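Local coordinates for protein arylalkylamine N-Acetyltransferase 2 (Aedes aegypti, PDB 4FD5) that probably transfers acyl groups from coenzyme A thioesters to the amines of arylalkylamines such as dopamine and serotonin, at residues Gly146-Leu151 against Gln177-Ser182. Numbering follows the deposited sequence.
Sequences GLAKKL and QRVVSS
Val179 lays both methyls of its forked side chain against the first turns of helix 147-161, and the apolar part of the contact rests on them. Val179 CG1, anti to the backbone N (chi1 174°), comes up against the main chain of Lys149 and lies 3.7 Å from Lys149 CA. The other branch, Val179 CG2, sits 4.1 Å from Ala148 CB. With a methyl set against the backbone, Lys149 CA and Val179 CA are the closest such pair, at 5.8 Å.

The polar part lies at the exposed edge. Lys149 stretches out fully extended, and its CE passes 3.6 Å from Ser182 OG. Ser182 OG turns back onto its own helix and donates to Val179 O at 2.6 Å. No direct hydrogen bond joins the two segments; a water instead accepts from Lys149 NZ at 2.6 Å and donates to Ser182 O at 2.9 Å, tying the ammonium to that backbone carbonyl.

Behind the contact, Ala148 rests on Leu136 and Val138 of strand 129-138, while Val180 packs on Met217 of strand 213-220. The two helices, their segment axes crossing at -50°, each follow one of the adjacent parallel strands 129-138 and 166-171, as is characteristic of the GNAT acetyltransferase fold.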
loop_
_atom_site.group_PDB
_atom_site.type_symbol
_atom_site.label_atom_id
_atom_site.label_comp_id
_atom_site.label_asym_id
_atom_site.label_seq_id
_atom_site.Cartn_x
_atom_site.Cartn_y
_atom_site.Cartn_z
ATOM N N GLY A 146 10.366 -13.059 9.143
ATOM C CA GLY A 146 9.328 -12.337 9.846
ATOM C C GLY A 146 9.356 -10.855 9.530
ATOM O O GLY A 146 8.769 -10.068 10.266
ATOM N N LEU A 147 10.035 -10.473 8.449
ATOM C CA LEU A 147 10.208 -9.043 8.168
ATOM C C LEU A 147 8.915 -8.290 7.851
ATOM O O LEU A 147 8.763 -7.140 8.253
ATOM C CB LEU A 147 11.255 -8.792 7.069
ATOM C CG LEU A 147 12.683 -9.223 7.389
ATOM C CD1 LEU A 147 13.558 -8.986 6.178
ATOM C CD2 LEU A 147 13.219 -8.473 8.602
ATOM N N ALA A 148 7.980 -8.900 7.128
ATOM C CA ALA A 148 6.735 -8.182 6.830
ATOM C C ALA A 148 6.041 -7.688 8.117
ATOM O O ALA A 148 5.660 -6.496 8.259
ATOM C CB ALA A 148 5.802 -9.058 5.991
ATOM N N LYS A 149 5.896 -8.608 9.073
ATOM C CA LYS A 149 5.206 -8.295 10.303
ATOM C C LYS A 149 6.004 -7.246 11.070
ATOM O O LYS A 149 5.444 -6.275 11.566
ATOM C CB LYS A 149 5.005 -9.566 11.136
ATOM C CG LYS A 149 4.141 -9.357 12.349
ATOM C CD LYS A 149 3.895 -10.713 13.004
ATOM C CE LYS A 149 2.895 -10.620 14.130
ATOM N NZ LYS A 149 2.725 -11.935 14.817
ATOM N N LYS A 150 7.323 -7.420 11.129
ATOM C CA LYS A 150 8.169 -6.462 11.841
ATOM C C LYS A 150 8.099 -5.060 11.227
ATOM O O LYS A 150 8.116 -4.070 11.947
ATOM C CB LYS A 150 9.610 -6.943 11.899
ATOM C CG LYS A 150 9.780 -8.249 12.675
ATOM C CD LYS A 150 11.253 -8.671 12.695
ATOM C CE LYS A 150 11.455 -10.004 13.405
ATOM N NZ LYS A 150 11.045 -9.925 14.833
ATOM N N LEU A 151 8.016 -4.984 9.906
ATOM C CA LEU A 151 7.884 -3.697 9.229
ATOM C C LEU A 151 6.610 -2.981 9.631
ATOM O O LEU A 151 6.617 -1.762 9.837
ATOM C CB LEU A 151 7.963 -3.876 7.710
ATOM C CG LEU A 151 9.353 -4.096 7.142
ATOM C CD1 LEU A 151 9.265 -4.636 5.722
ATOM C CD2 LEU A 151 10.136 -2.776 7.196
ATOM N N GLN A 177 -2.927 -8.861 3.972
ATOM C CA GLN A 177 -4.127 -8.990 4.802
ATOM C C GLN A 177 -3.853 -9.852 6.034
ATOM O O GLN A 177 -4.220 -9.477 7.158
ATOM C CB GLN A 177 -5.293 -9.571 3.993
ATOM C CG GLN A 177 -5.864 -8.570 2.980
ATOM C CD GLN A 177 -6.737 -9.202 1.902
ATOM O OE1 GLN A 177 -7.122 -10.372 1.982
ATOM N NE2 GLN A 177 -7.052 -8.418 0.883
ATOM N N ARG A 178 -3.222 -11.013 5.834
ATOM C CA ARG A 178 -2.917 -11.879 6.988
ATOM C C ARG A 178 -1.987 -11.190 7.993
ATOM O O ARG A 178 -2.203 -11.261 9.211
ATOM C CB ARG A 178 -2.323 -13.213 6.535
ATOM C CG ARG A 178 -2.041 -14.171 7.688
ATOM C CD ARG A 178 -1.663 -15.561 7.178
ATOM N NE ARG A 178 -2.726 -16.170 6.379
ATOM C CZ ARG A 178 -3.755 -16.855 6.885
ATOM N NH1 ARG A 178 -3.876 -17.030 8.199
ATOM N NH2 ARG A 178 -4.673 -17.369 6.072
ATOM N N VAL A 179 -0.973 -10.499 7.478
ATOM C CA VAL A 179 -0.048 -9.788 8.367
ATOM C C VAL A 179 -0.757 -8.736 9.231
ATOM O O VAL A 179 -0.652 -8.743 10.475
ATOM C CB VAL A 179 1.112 -9.128 7.582
ATOM C CG1 VAL A 179 1.974 -8.273 8.517
ATOM C CG2 VAL A 179 1.962 -10.194 6.926
ATOM N N VAL A 180 -1.479 -7.831 8.577
ATOM C CA VAL A 180 -2.111 -6.770 9.345
ATOM C C VAL A 180 -3.214 -7.307 10.269
ATOM O O VAL A 180 -3.378 -6.800 11.374
ATOM C CB VAL A 180 -2.588 -5.571 8.481
ATOM C CG1 VAL A 180 -1.387 -4.922 7.777
ATOM C CG2 VAL A 180 -3.619 -5.996 7.479
ATOM N N SER A 181 -3.945 -8.331 9.828
ATOM C CA SER A 181 -4.946 -8.975 10.692
ATOM C C SER A 181 -4.292 -9.491 11.962
ATOM O O SER A 181 -4.824 -9.332 13.072
ATOM C CB SER A 181 -5.603 -10.155 9.965
ATOM O OG SER A 181 -6.486 -9.720 8.957
ATOM N N SER A 182 -3.131 -10.121 11.805
ATOM C CA SER A 182 -2.403 -10.665 12.945
ATOM C C SER A 182 -1.940 -9.580 13.907
ATOM O O SER A 182 -1.666 -9.856 15.086
ATOM C CB SER A 182 -1.205 -11.490 12.480
ATOM O OG SER A 182 -0.096 -10.674 12.145
HETATM O O HOH W 1 0.574 -11.270 16.184
#